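Local coordinates for probable antibiotics synthesis protein (Thermus thermophilus, PDB 2DCT) that is of unproven function but folds as a small metal-binding cupin and may take part in antibiotic synthesis, at residues 60-65 with 85-90; 4-9 with 20-25; 10-15 with 94-99. One frame throughout, in Å; residues are numbered along the deposited sequence.

How the contacts relate
Contact 1 (60-65 with 85-90) lies in the four-stranded sheet of this cupin, while contacts 2 and 3 both reach the larger antiparallel sheet. Contacts 2 and 3 are neighbours, their centres about 12 Å apart, and their segments alternate along the sequence; Leu6 against Leu98, and Ile20 against Ala10 and Arg11, join them. Together they lay the N-terminal segment along the outside of the larger sheet, whereas contact 1 is internal to the facing sheet of the barrel. Contact 1 is nested inside the long loop that contact 3 closes, centres about 14 Å apart, with Val60 packing on Ala95. Contacts 1 and 2 do not touch, yet both meet the second subunit.

Contact 1 of 3, residues 60-65 with 85-90; sequences VVVRVG and HGVRNE
Val61 and Arg88 stand side by side on one face of the sheet, and their torsions decide what each meets. With chi1 of Val61 at 172°, CG1 is turned opposite the backbone N and comes to the edge of the Arg88 guanidinium, in its plane, with CG1 to NH2 at 3.4 Å. The other methyl, beside the backbone N, approaches Glu90, CG2 to OE1 being 3.1 Å. A bend at chi3 of Arg88 (-57°) curls its chain, so that the Glu90 carboxyl carbon lies over one face of the guanidinium. Arg88 NH2 and Glu90 OE2 are 3.0 Å apart, a salt bridge of charge alone, since the oxygen sits well out of the plane; the main partner of Arg88 NH2 is Glu68 OE2 of strand 67-71, in a salt bridge.

Behind these side chains, four backbone bonds join an antiparallel pair. Val61 N donates to Arg88 O at 2.8 Å and Arg63 N to Gly86 O at 2.8 Å, each answered by a bond the other way. Val62 pairs with Val87 between them, and Val64 with His85 beyond the second, both non-hydrogen-bonded; Val62 CG2 meets Val87 CG1 at 3.9 Å on the inner face. The His85 ring leads away from strand 60-64, ND1 bonding to Ala83 O, and its side chain is about 7 Å from a bound sodium ion.

Strand 40-44 flanks 85-88 and strand 67-71 flanks 60-64, which makes these the two central strands of the four-stranded cupin sheet. Val60 and Val87 face Leu97 of strand 95-102 across the barrel interior, while Val62 and Val64 pack on Met1 of the second subunit.

Contact 2 of 3, residues 4-9 with 20-25; sequences KDLKRL and IPVFQS
The Phe23 ring meets Lys4 through CE1, 3.9 Å from Lys4 CG, the aliphatic chain approaching obliquely as the lysine and the phenylalanine run antiparallel past one another. One face of the ring carries the preceding residue's methyl, Val22 CG1, offset toward the rim, and the ring also meets Phe78 of the second subunit, with planes at about 25°.

With chi2 to chi4 of Lys4 all near 180°, its straight chain carries the ammonium group to the backbone at the corner. Lys4 NZ bonds to Val22 O at 2.6 Å, tilted 19° from the carbonyl plane. A water takes another N-H of the same nitrogen, 2.8 Å from NZ, and passes a hydrogen on to Pro21 O, so one lysine serves two successive carbonyls where the chain turns.

Val22 is the apolar centre. Leu6 lies crosswise to it and presses CD2 against Val22 CG1 at 3.4 Å, a squeezed carbon-carbon approach; Leu9 comes in more loosely, its CD1 being 4.0 Å from Val22 CG1. Farther along, Ile20 CD1 touches Leu9 O at 3.3 Å.

The corner at Val22 separates strand 18-21 from the short, weakly bonded strand 23-24, both pairing with strand 29-35, whose Tyr30 and Leu32 back Val22. Lys4 and Asp5 pair antiparallel with a strand of the second subunit, which carries the sheet across the dimer interface.

Contact 3 of 3, residues 10-15 with 94-99; sequences ARYNPE and PALLLV
Apolar contacts carry most of the meeting between Tyr12 and Pro94. Pro94 CB meets the tyrosine ring obliquely, 3.7 Å from CE1 of Tyr12. Beyond it the phenol oxygen passes Leu96, Tyr12 OH to Leu96 CB at 4.0 Å. A second apolar patch joins Ala10 to Leu96. With chi1 of Leu96 near 180° (-175°), its branch point sits on the carbonyl side of the residue, and both of its methyls face the alanine: Leu96 CD1 is 3.8 Å and CD2 3.9 Å from Ala10 CB, so the small methyl group sits against the fork of the larger side chain.

One backbone oxygen, Ala95 O, lies at the edge of the Tyr12 ring, near its plane and 3.8 Å from CE1; no hydrogen bond links the two segments.

In fold terms, an irregular loop, running from strand 2-5 to strand 18-21, is laid against the start of strand 95-102. That strand pairs antiparallel with both 29-35 and 50-55 in the larger sheet of the cupin barrel. Leu96 points its side chain out toward the loop, whereas Ala95 and Leu97 turn inward to Val60 of strand 60-64, on the opposing sheet. Tyr12 also packs on Ala34 and Leu36, which extends its footing beyond strand 95-102.

Several hydrogen bonds are made by loop residues. Arg11 NH1 donates to Ala10 O at 2.8 Å, from above the carbonyl plane, and also reaches Arg8 O just before the segment. Farther on, Asn13 OD1 accepts from Glu15 N at 2.8 Å, forming an Asx turn, and Asn13 O takes a bond from a partner beyond the loop, Gln39 NE2.

Contact 1 of 3, residues 60-65 with 85-90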
ATOM      1  N   VAL A  60      12.396   8.583  -3.728  1.00 15.15           N
ATOM      2  CA  VAL A  60      12.777   9.338  -2.563  1.00 13.21           C
ATOM      3  C   VAL A  60      13.857   8.536  -1.896  1.00 14.05           C
ATOM      4  O   VAL A  60      13.993   7.332  -2.133  1.00 13.87           O
ATOM      5  CB  VAL A  60      11.613   9.502  -1.570  1.00 14.02           C
ATOM      6  CG1 VAL A  60      10.503  10.309  -2.211  1.00 15.14           C
ATOM      7  CG2 VAL A  60      11.099   8.136  -1.129  1.00 14.25           C
ATOM      8  N   VAL A  61      14.653   9.218  -1.094  1.00 13.66           N
ATOM      9  CA  VAL A  61      15.681   8.546  -0.343  1.00 15.09           C
ATOM     10  C   VAL A  61      14.949   8.242   0.945  1.00 13.61           C
ATOM     11  O   VAL A  61      14.492   9.150   1.643  1.00 14.72           O
ATOM     12  CB  VAL A  61      16.876   9.459  -0.063  1.00 15.26           C
ATOM     13  CG1 VAL A  61      17.838   8.766   0.881  1.00 16.74           C
ATOM     14  CG2 VAL A  61      17.572   9.800  -1.368  1.00 16.81           C
ATOM     15  N   VAL A  62      14.794   6.958   1.233  1.00 13.61           N
ATOM     16  CA  VAL A  62      14.101   6.566   2.437  1.00 12.56           C
ATOM     17  C   VAL A  62      15.095   6.196   3.505  1.00 13.67           C
ATOM     18  O   VAL A  62      16.068   5.484   3.256  1.00 13.75           O
ATOM     19  CB  VAL A  62      13.151   5.369   2.191  1.00 12.83           C
ATOM     20  CG1 VAL A  62      13.922   4.178   1.647  1.00 13.26           C
ATOM     21  CG2 VAL A  62      12.459   4.996   3.487  1.00 13.75           C
ATOM     22  N   ARG A  63      14.865   6.717   4.698  1.00 12.63           N
ATOM     23  CA  ARG A  63      15.720   6.386   5.805  1.00 13.29           C
ATOM     24  C   ARG A  63      14.913   5.538   6.757  1.00 13.43           C
ATOM     25  O   ARG A  63      13.788   5.888   7.106  1.00 13.41           O
ATOM     26  CB  ARG A  63      16.188   7.622   6.560  1.00 14.66           C
ATOM     27  CG  ARG A  63      17.014   7.208   7.755  1.00 16.19           C
ATOM     28  CD  ARG A  63      17.125   8.256   8.820  1.00 20.24           C
ATOM     29  NE  ARG A  63      17.688   7.654  10.022  1.00 19.95           N
ATOM     30  CZ  ARG A  63      18.040   8.331  11.106  1.00 20.49           C
ATOM     31  NH1 ARG A  63      17.890   9.649  11.148  1.00 21.86           N
ATOM     32  NH2 ARG A  63      18.546   7.686  12.147  1.00 20.31           N
ATOM     33  N   VAL A  64      15.476   4.405   7.142  1.00 13.82           N
ATOM     34  CA  VAL A  64      14.845   3.533   8.112  1.00 12.91           C
ATOM     35  C   VAL A  64      15.983   3.100   9.001  1.00 14.41           C
ATOM     36  O   VAL A  64      16.905   2.420   8.558  1.00 14.49           O
ATOM     37  CB  VAL A  64      14.211   2.283   7.494  1.00 13.82           C
ATOM     38  CG1 VAL A  64      13.657   1.404   8.603  1.00 14.19           C
ATOM     39  CG2 VAL A  64      13.100   2.678   6.537  1.00 14.24           C
ATOM     40  N   GLY A  65      15.937   3.530  10.251  1.00 13.17           N
ATOM     41  CA  GLY A  65      16.989   3.164  11.169  1.00 14.41           C
ATOM     42  C   GLY A  65      18.328   3.717  10.734  1.00 14.62           C
ATOM     43  O   GLY A  65      18.455   4.895  10.405  1.00 15.25           O
ATOM     44  N   HIS A  85      12.562   7.142  10.828  1.00 10.49           N
ATOM     45  CA  HIS A  85      12.383   7.001   9.405  1.00 10.70           C
ATOM     46  C   HIS A  85      11.951   8.308   8.817  1.00 11.13           C
ATOM     47  O   HIS A  85      11.395   9.172   9.488  1.00 11.19           O
ATOM     48  CB  HIS A  85      11.321   5.949   9.114  1.00 11.74           C
ATOM     49  CG  HIS A  85      10.026   6.223   9.800  1.00 11.72           C
ATOM     50  ND1 HIS A  85       9.812   5.924  11.127  1.00 12.02           N
ATOM     51  CD2 HIS A  85       8.911   6.861   9.373  1.00 13.11           C
ATOM     52  CE1 HIS A  85       8.622   6.366  11.490  1.00 13.64           C
ATOM     53  NE2 HIS A  85       8.056   6.940  10.444  1.00 13.82           N
ATOM     54  N   GLY A  86      12.218   8.440   7.537  1.00 11.35           N
ATOM     55  CA  GLY A  86      11.841   9.641   6.848  1.00 12.07           C
ATOM     56  C   GLY A  86      12.079   9.370   5.394  1.00 12.14           C
ATOM     57  O   GLY A  86      12.621   8.334   5.015  1.00 12.44           O
ATOM     58  N   VAL A  87      11.634  10.299   4.573  1.00 12.50           N
ATOM     59  CA  VAL A  87      11.826  10.180   3.150  1.00 13.36           C
ATOM     60  C   VAL A  87      12.138  11.574   2.689  1.00 13.86           C
ATOM     61  O   VAL A  87      11.576  12.548   3.182  1.00 14.65           O
ATOM     62  CB  VAL A  87      10.570   9.655   2.438  1.00 14.07           C
ATOM     63  CG1 VAL A  87      10.403   8.173   2.726  1.00 14.14           C
ATOM     64  CG2 VAL A  87       9.348  10.429   2.897  1.00 13.61           C
ATOM     65  N   ARG A  88      13.074  11.666   1.765  1.00 14.56           N
ATOM     66  CA  ARG A  88      13.463  12.954   1.245  1.00 16.19           C
ATOM     67  C   ARG A  88      13.446  12.847  -0.255  1.00 15.71           C
ATOM     68  O   ARG A  88      13.960  11.887  -0.824  1.00 15.99           O
ATOM     69  CB  ARG A  88      14.879  13.312   1.697  1.00 18.44           C
ATOM     70  CG  ARG A  88      15.075  13.416   3.195  1.00 23.91           C
ATOM     71  CD  ARG A  88      16.551  13.608   3.507  1.00 27.25           C
ATOM     72  NE  ARG A  88      17.353  12.525   2.944  1.00 30.65           N
ATOM     73  CZ  ARG A  88      18.680  12.484   2.956  1.00 32.72           C
ATOM     74  NH1 ARG A  88      19.375  13.472   3.506  1.00 34.85           N
ATOM     75  NH2 ARG A  88      19.315  11.453   2.417  1.00 33.46           N
ATOM     76  N   ASN A  89      12.826  13.821  -0.901  1.00 15.56           N
ATOM     77  CA  ASN A  89      12.821  13.818  -2.342  1.00 16.47           C
ATOM     78  C   ASN A  89      14.053  14.618  -2.735  1.00 17.65           C
ATOM     79  O   ASN A  89      14.032  15.849  -2.730  1.00 18.93           O
ATOM     80  CB  ASN A  89      11.573  14.484  -2.896  1.00 16.09           C
ATOM     81  CG  ASN A  89      11.507  14.387  -4.394  1.00 16.09           C
ATOM     82  OD1 ASN A  89      12.501  14.050  -5.035  1.00 16.97           O
ATOM     83  ND2 ASN A  89      10.348  14.677  -4.964  1.00 15.38           N
ATOM     84  N   GLU A  90      15.134  13.911  -3.044  1.00 19.13           N
ATOM     85  CA  GLU A  90      16.378  14.557  -3.436  1.00 22.10           C
ATOM     86  C   GLU A  90      16.482  14.599  -4.950  1.00 22.29           C
ATOM     87  O   GLU A  90      17.511  14.987  -5.501  1.00 23.50           O
ATOM     88  CB  GLU A  90      17.579  13.797  -2.870  1.00 24.49           C
ATOM     89  CG  GLU A  90      17.511  13.531  -1.380  1.00 28.99           C
ATOM     90  CD  GLU A  90      18.835  13.050  -0.820  1.00 31.22           C
ATOM     91  OE1 GLU A  90      19.475  12.188  -1.456  1.00 33.45           O
ATOM     92  OE2 GLU A  90      19.233  13.528   0.263  1.00 34.94           O
TER

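Contact 2 of 3, residues 4-9 with 20-25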
ATOM      1  N   LYS A   4     -10.481   4.611  -4.597  1.00 13.18           N
ATOM      2  CA  LYS A   4      -9.883   5.826  -5.108  1.00 13.01           C
ATOM      3  C   LYS A   4      -8.722   5.550  -6.027  1.00 13.64           C
ATOM      4  O   LYS A   4      -7.995   4.574  -5.857  1.00 12.56           O
ATOM      5  CB  LYS A   4      -9.383   6.701  -3.954  1.00 13.07           C
ATOM      6  CG  LYS A   4     -10.426   7.039  -2.913  1.00 12.89           C
ATOM      7  CD  LYS A   4      -9.914   8.101  -1.950  1.00 13.16           C
ATOM      8  CE  LYS A   4     -10.902   8.328  -0.823  1.00 13.97           C
ATOM      9  NZ  LYS A   4     -10.492   9.471   0.038  1.00 15.26           N
ATOM     10  N   ASP A   5      -8.561   6.422  -7.011  1.00 13.31           N
ATOM     11  CA  ASP A   5      -7.461   6.332  -7.945  1.00 14.68           C
ATOM     12  C   ASP A   5      -6.405   7.178  -7.250  1.00 14.24           C
ATOM     13  O   ASP A   5      -6.474   8.404  -7.261  1.00 14.41           O
ATOM     14  CB  ASP A   5      -7.855   6.958  -9.276  1.00 16.55           C
ATOM     15  CG  ASP A   5      -6.780   6.815 -10.318  1.00 20.36           C
ATOM     16  OD1 ASP A   5      -5.592   6.958  -9.963  1.00 24.63           O
ATOM     17  OD2 ASP A   5      -7.125   6.576 -11.493  1.00 25.20           O
ATOM     18  N   LEU A   6      -5.433   6.521  -6.633  1.00 13.78           N
ATOM     19  CA  LEU A   6      -4.401   7.216  -5.871  1.00 14.93           C
ATOM     20  C   LEU A   6      -3.694   8.386  -6.534  1.00 15.64           C
ATOM     21  O   LEU A   6      -3.610   9.470  -5.955  1.00 16.65           O
ATOM     22  CB  LEU A   6      -3.358   6.215  -5.379  1.00 14.41           C
ATOM     23  CG  LEU A   6      -3.909   5.090  -4.501  1.00 15.34           C
ATOM     24  CD1 LEU A   6      -2.753   4.455  -3.758  1.00 16.42           C
ATOM     25  CD2 LEU A   6      -4.931   5.627  -3.508  1.00 16.34           C
ATOM     26  N   LYS A   7      -3.173   8.173  -7.732  1.00 16.94           N
ATOM     27  CA  LYS A   7      -2.470   9.240  -8.431  1.00 17.81           C
ATOM     28  C   LYS A   7      -3.330  10.486  -8.578  1.00 17.71           C
ATOM     29  O   LYS A   7      -2.843  11.604  -8.418  1.00 18.77           O
ATOM     30  CB  LYS A   7      -2.016   8.757  -9.812  1.00 20.38           C
ATOM     31  CG  LYS A   7      -0.657   8.065  -9.827  1.00 25.40           C
ATOM     32  CD  LYS A   7      -0.556   6.975  -8.774  1.00 27.65           C
ATOM     33  CE  LYS A   7       0.700   6.145  -8.962  1.00 29.79           C
ATOM     34  NZ  LYS A   7       0.685   5.445 -10.275  1.00 30.70           N
ATOM     35  N   ARG A   8      -4.610  10.301  -8.873  1.00 16.56           N
ATOM     36  CA  ARG A   8      -5.494  11.444  -9.047  1.00 15.19           C
ATOM     37  C   ARG A   8      -5.708  12.240  -7.766  1.00 14.55           C
ATOM     38  O   ARG A   8      -6.257  13.335  -7.798  1.00 16.06           O
ATOM     39  CB  ARG A   8      -6.837  10.987  -9.603  1.00 16.46           C
ATOM     40  CG  ARG A   8      -6.746  10.363 -10.979  1.00 21.04           C
ATOM     41  CD  ARG A   8      -8.123  10.313 -11.589  1.00 24.51           C
ATOM     42  NE  ARG A   8      -8.688  11.656 -11.643  1.00 27.79           N
ATOM     43  CZ  ARG A   8      -9.981  11.934 -11.519  1.00 29.57           C
ATOM     44  NH1 ARG A   8     -10.857  10.958 -11.333  1.00 30.94           N
ATOM     45  NH2 ARG A   8     -10.392  13.192 -11.577  1.00 31.18           N
ATOM     46  N   LEU A   9      -5.263  11.700  -6.637  1.00 13.47           N
ATOM     47  CA  LEU A   9      -5.416  12.383  -5.358  1.00 13.03           C
ATOM     48  C   LEU A   9      -4.228  13.280  -5.058  1.00 12.55           C
ATOM     49  O   LEU A   9      -4.304  14.150  -4.196  1.00 13.42           O
ATOM     50  CB  LEU A   9      -5.540  11.368  -4.222  1.00 13.81           C
ATOM     51  CG  LEU A   9      -6.765  10.461  -4.217  1.00 14.93           C
ATOM     52  CD1 LEU A   9      -6.597   9.405  -3.138  1.00 14.78           C
ATOM     53  CD2 LEU A   9      -8.019  11.293  -3.976  1.00 14.35           C
ATOM     54  N   ILE A  20      -1.605  13.510   2.024  1.00 14.45           N
ATOM     55  CA  ILE A  20      -2.977  13.374   1.572  1.00 14.84           C
ATOM     56  C   ILE A  20      -3.549  12.033   1.986  1.00 13.38           C
ATOM     57  O   ILE A  20      -3.270  11.006   1.368  1.00 13.62           O
ATOM     58  CB  ILE A  20      -3.040  13.506   0.047  1.00 15.32           C
ATOM     59  CG1 ILE A  20      -2.430  14.847  -0.366  1.00 16.70           C
ATOM     60  CG2 ILE A  20      -4.474  13.397  -0.433  1.00 15.14           C
ATOM     61  CD1 ILE A  20      -2.212  14.987  -1.846  1.00 20.63           C
ATOM     62  N   PRO A  21      -4.351  12.020   3.053  1.00 13.16           N
ATOM     63  CA  PRO A  21      -4.945  10.761   3.511  1.00 13.51           C
ATOM     64  C   PRO A  21      -5.808  10.164   2.406  1.00 13.38           C
ATOM     65  O   PRO A  21      -6.644  10.852   1.828  1.00 15.60           O
ATOM     66  CB  PRO A  21      -5.770  11.189   4.720  1.00 13.95           C
ATOM     67  CG  PRO A  21      -4.999  12.366   5.253  1.00 15.83           C
ATOM     68  CD  PRO A  21      -4.648  13.118   3.992  1.00 13.58           C
ATOM     69  N   VAL A  22      -5.596   8.887   2.108  1.00 11.71           N
ATOM     70  CA  VAL A  22      -6.375   8.220   1.072  1.00 11.76           C
ATOM     71  C   VAL A  22      -7.669   7.713   1.678  1.00 10.93           C
ATOM     72  O   VAL A  22      -8.749   7.948   1.146  1.00 11.53           O
ATOM     73  CB  VAL A  22      -5.614   7.030   0.473  1.00 11.91           C
ATOM     74  CG1 VAL A  22      -6.490   6.312  -0.541  1.00 12.23           C
ATOM     75  CG2 VAL A  22      -4.340   7.517  -0.180  1.00 12.37           C
ATOM     76  N   PHE A  23      -7.549   7.005   2.791  1.00 10.55           N
ATOM     77  CA  PHE A  23      -8.713   6.487   3.478  1.00 10.07           C
ATOM     78  C   PHE A  23      -8.600   6.844   4.934  1.00 11.95           C
ATOM     79  O   PHE A  23      -7.505   7.041   5.455  1.00 12.84           O
ATOM     80  CB  PHE A  23      -8.792   4.966   3.364  1.00 10.34           C
ATOM     81  CG  PHE A  23      -8.938   4.467   1.962  1.00  9.76           C
ATOM     82  CD1 PHE A  23     -10.068   4.777   1.215  1.00 10.24           C
ATOM     83  CD2 PHE A  23      -7.945   3.683   1.385  1.00 10.94           C
ATOM     84  CE1 PHE A  23     -10.207   4.312  -0.088  1.00 11.70           C
ATOM     85  CE2 PHE A  23      -8.074   3.214   0.085  1.00 12.13           C
ATOM     86  CZ  PHE A  23      -9.205   3.529  -0.654  1.00 12.15           C
ATOM     87  N   GLN A  24      -9.745   6.935   5.584  1.00 11.99           N
ATOM     88  CA  GLN A  24      -9.785   7.216   6.997  1.00 13.24           C
ATOM     89  C   GLN A  24     -10.124   5.877   7.611  1.00 14.30           C
ATOM     90  O   GLN A  24     -11.276   5.448   7.614  1.00 17.28           O
ATOM     91  CB  GLN A  24     -10.861   8.252   7.316  1.00 13.40           C
ATOM     92  CG  GLN A  24     -10.494   9.654   6.866  1.00 15.96           C
ATOM     93  CD  GLN A  24      -9.154  10.097   7.423  1.00 18.02           C
ATOM     94  OE1 GLN A  24      -8.887   9.947   8.612  1.00 20.42           O
ATOM     95  NE2 GLN A  24      -8.309  10.650   6.566  1.00 21.71           N
ATOM     96  N   SER A  25      -9.089   5.196   8.075  1.00 13.44           N
ATOM     97  CA  SER A  25      -9.233   3.897   8.700  1.00 13.31           C
ATOM     98  C   SER A  25      -8.898   4.072  10.165  1.00 13.48           C
ATOM     99  O   SER A  25      -7.972   4.800  10.508  1.00 14.16           O
ATOM    100  CB  SER A  25      -8.260   2.900   8.070  1.00 11.60           C
ATOM    101  OG  SER A  25      -8.122   1.747   8.885  1.00 12.87           O
TER
HETATM  102  O   HOH W   1      -8.141  10.880  -0.273  1.00 17.19           O

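Contact 3 of 3, residues 10-15 with 94-99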
ATOM      1  N   ALA A  10      -3.130  13.061  -5.763  1.00 12.50           N
ATOM      2  CA  ALA A  10      -1.927  13.835  -5.517  1.00 13.34           C
ATOM      3  C   ALA A  10      -2.103  15.338  -5.669  1.00 13.12           C
ATOM      4  O   ALA A  10      -2.647  15.814  -6.657  1.00 13.93           O
ATOM      5  CB  ALA A  10      -0.808  13.356  -6.426  1.00 15.65           C
ATOM      6  N   ARG A  11      -1.643  16.069  -4.662  1.00 13.33           N
ATOM      7  CA  ARG A  11      -1.669  17.528  -4.659  1.00 14.26           C
ATOM      8  C   ARG A  11      -0.342  17.889  -4.027  1.00 14.36           C
ATOM      9  O   ARG A  11       0.115  17.212  -3.109  1.00 15.66           O
ATOM     10  CB  ARG A  11      -2.821  18.064  -3.813  1.00 15.30           C
ATOM     11  CG  ARG A  11      -4.195  17.709  -4.344  1.00 17.53           C
ATOM     12  CD  ARG A  11      -4.481  18.364  -5.687  1.00 17.70           C
ATOM     13  NE  ARG A  11      -5.848  18.085  -6.113  1.00 20.08           N
ATOM     14  CZ  ARG A  11      -6.259  16.929  -6.625  1.00 20.77           C
ATOM     15  NH1 ARG A  11      -5.406  15.928  -6.794  1.00 18.45           N
ATOM     16  NH2 ARG A  11      -7.536  16.765  -6.945  1.00 21.85           N
ATOM     17  N   TYR A  12       0.290  18.946  -4.516  1.00 14.05           N
ATOM     18  CA  TYR A  12       1.586  19.324  -3.987  1.00 13.56           C
ATOM     19  C   TYR A  12       1.587  20.686  -3.322  1.00 14.02           C
ATOM     20  O   TYR A  12       1.023  21.649  -3.837  1.00 13.58           O
ATOM     21  CB  TYR A  12       2.622  19.273  -5.110  1.00 14.64           C
ATOM     22  CG  TYR A  12       2.817  17.881  -5.667  1.00 14.33           C
ATOM     23  CD1 TYR A  12       3.842  17.059  -5.200  1.00 14.00           C
ATOM     24  CD2 TYR A  12       1.950  17.368  -6.630  1.00 15.75           C
ATOM     25  CE1 TYR A  12       3.999  15.762  -5.679  1.00 15.19           C
ATOM     26  CE2 TYR A  12       2.095  16.066  -7.112  1.00 16.15           C
ATOM     27  CZ  TYR A  12       3.121  15.275  -6.631  1.00 15.67           C
ATOM     28  OH  TYR A  12       3.266  13.988  -7.096  1.00 17.42           O
ATOM     29  N   ASN A  13       2.212  20.741  -2.154  1.00 14.12           N
ATOM     30  CA  ASN A  13       2.326  21.970  -1.383  1.00 15.55           C
ATOM     31  C   ASN A  13       3.733  22.473  -1.649  1.00 15.82           C
ATOM     32  O   ASN A  13       4.703  21.760  -1.419  1.00 16.65           O
ATOM     33  CB  ASN A  13       2.157  21.666   0.104  1.00 16.56           C
ATOM     34  CG  ASN A  13       2.274  22.901   0.970  1.00 18.51           C
ATOM     35  OD1 ASN A  13       2.798  23.931   0.542  1.00 18.75           O
ATOM     36  ND2 ASN A  13       1.797  22.802   2.202  1.00 18.49           N
ATOM     37  N   PRO A  14       3.865  23.712  -2.138  1.00 16.46           N
ATOM     38  CA  PRO A  14       5.200  24.239  -2.418  1.00 17.18           C
ATOM     39  C   PRO A  14       6.030  24.526  -1.175  1.00 17.79           C
ATOM     40  O   PRO A  14       7.255  24.538  -1.234  1.00 19.19           O
ATOM     41  CB  PRO A  14       4.902  25.505  -3.211  1.00 16.69           C
ATOM     42  CG  PRO A  14       3.644  25.992  -2.573  1.00 16.90           C
ATOM     43  CD  PRO A  14       2.828  24.716  -2.436  1.00 15.57           C
ATOM     44  N   GLU A  15       5.360  24.746  -0.049  1.00 17.67           N
ATOM     45  CA  GLU A  15       6.051  25.068   1.192  1.00 19.05           C
ATOM     46  C   GLU A  15       6.564  23.857   1.953  1.00 19.16           C
ATOM     47  O   GLU A  15       7.555  23.947   2.673  1.00 20.10           O
ATOM     48  CB  GLU A  15       5.137  25.904   2.086  1.00 19.82           C
ATOM     49  CG  GLU A  15       4.707  27.204   1.430  1.00 22.38           C
ATOM     50  CD  GLU A  15       5.883  27.973   0.860  1.00 23.56           C
ATOM     51  OE1 GLU A  15       6.748  28.409   1.648  1.00 25.76           O
ATOM     52  OE2 GLU A  15       5.947  28.133  -0.377  1.00 23.61           O
ATOM     53  N   PRO A  94       8.873  15.272  -8.899  1.00 18.50           N
ATOM     54  CA  PRO A  94       8.002  15.024  -7.753  1.00 17.75           C
ATOM     55  C   PRO A  94       8.034  13.542  -7.419  1.00 16.41           C
ATOM     56  O   PRO A  94       8.428  12.709  -8.236  1.00 16.30           O
ATOM     57  CB  PRO A  94       6.627  15.450  -8.260  1.00 18.13           C
ATOM     58  CG  PRO A  94       6.946  16.449  -9.336  1.00 19.22           C
ATOM     59  CD  PRO A  94       8.105  15.805 -10.035  1.00 19.43           C
ATOM     60  N   ALA A  95       7.629  13.219  -6.205  1.00 14.59           N
ATOM     61  CA  ALA A  95       7.577  11.834  -5.791  1.00 13.75           C
ATOM     62  C   ALA A  95       6.234  11.678  -5.126  1.00 13.05           C
ATOM     63  O   ALA A  95       5.729  12.610  -4.499  1.00 13.46           O
ATOM     64  CB  ALA A  95       8.695  11.522  -4.813  1.00 14.34           C
ATOM     65  N   LEU A  96       5.641  10.505  -5.293  1.00 12.50           N
ATOM     66  CA  LEU A  96       4.353  10.219  -4.698  1.00 12.11           C
ATOM     67  C   LEU A  96       4.489   8.869  -4.037  1.00 11.24           C
ATOM     68  O   LEU A  96       4.830   7.876  -4.677  1.00 11.46           O
ATOM     69  CB  LEU A  96       3.264  10.173  -5.764  1.00 13.19           C
ATOM     70  CG  LEU A  96       1.854   9.999  -5.201  1.00 14.67           C
ATOM     71  CD1 LEU A  96       1.495  11.185  -4.314  1.00 15.05           C
ATOM     72  CD2 LEU A  96       0.872   9.864  -6.348  1.00 15.39           C
ATOM     73  N   LEU A  97       4.232   8.840  -2.741  1.00 10.98           N
ATOM     74  CA  LEU A  97       4.356   7.605  -2.003  1.00 10.34           C
ATOM     75  C   LEU A  97       3.033   7.201  -1.411  1.00  9.85           C
ATOM     76  O   LEU A  97       2.223   8.050  -1.036  1.00 10.14           O
ATOM     77  CB  LEU A  97       5.348   7.777  -0.858  1.00 10.32           C
ATOM     78  CG  LEU A  97       6.651   8.492  -1.183  1.00 12.34           C
ATOM     79  CD1 LEU A  97       7.440   8.670   0.103  1.00 12.12           C
ATOM     80  CD2 LEU A  97       7.441   7.708  -2.209  1.00 12.77           C
ATOM     81  N   LEU A  98       2.822   5.893  -1.354  1.00  9.47           N
ATOM     82  CA  LEU A  98       1.645   5.327  -0.725  1.00 10.38           C
ATOM     83  C   LEU A  98       2.269   4.962   0.602  1.00 10.12           C
ATOM     84  O   LEU A  98       3.190   4.144   0.659  1.00 10.38           O
ATOM     85  CB  LEU A  98       1.169   4.078  -1.452  1.00 12.22           C
ATOM     86  CG  LEU A  98       0.083   3.298  -0.712  1.00 14.73           C
ATOM     87  CD1 LEU A  98      -1.018   4.232  -0.229  1.00 16.21           C
ATOM     88  CD2 LEU A  98      -0.471   2.239  -1.648  1.00 17.26           C
ATOM     89  N   VAL A  99       1.784   5.581   1.665  1.00 10.18           N
ATOM     90  CA  VAL A  99       2.372   5.365   2.970  1.00  9.83           C
ATOM     91  C   VAL A  99       1.366   4.810   3.944  1.00  9.41           C
ATOM     92  O   VAL A  99       0.330   5.415   4.208  1.00 10.54           O
ATOM     93  CB  VAL A  99       2.938   6.687   3.500  1.00 10.37           C
ATOM     94  CG1 VAL A  99       3.711   6.445   4.765  1.00 10.25           C
ATOM     95  CG2 VAL A  99       3.824   7.327   2.442  1.00 12.31           C
TER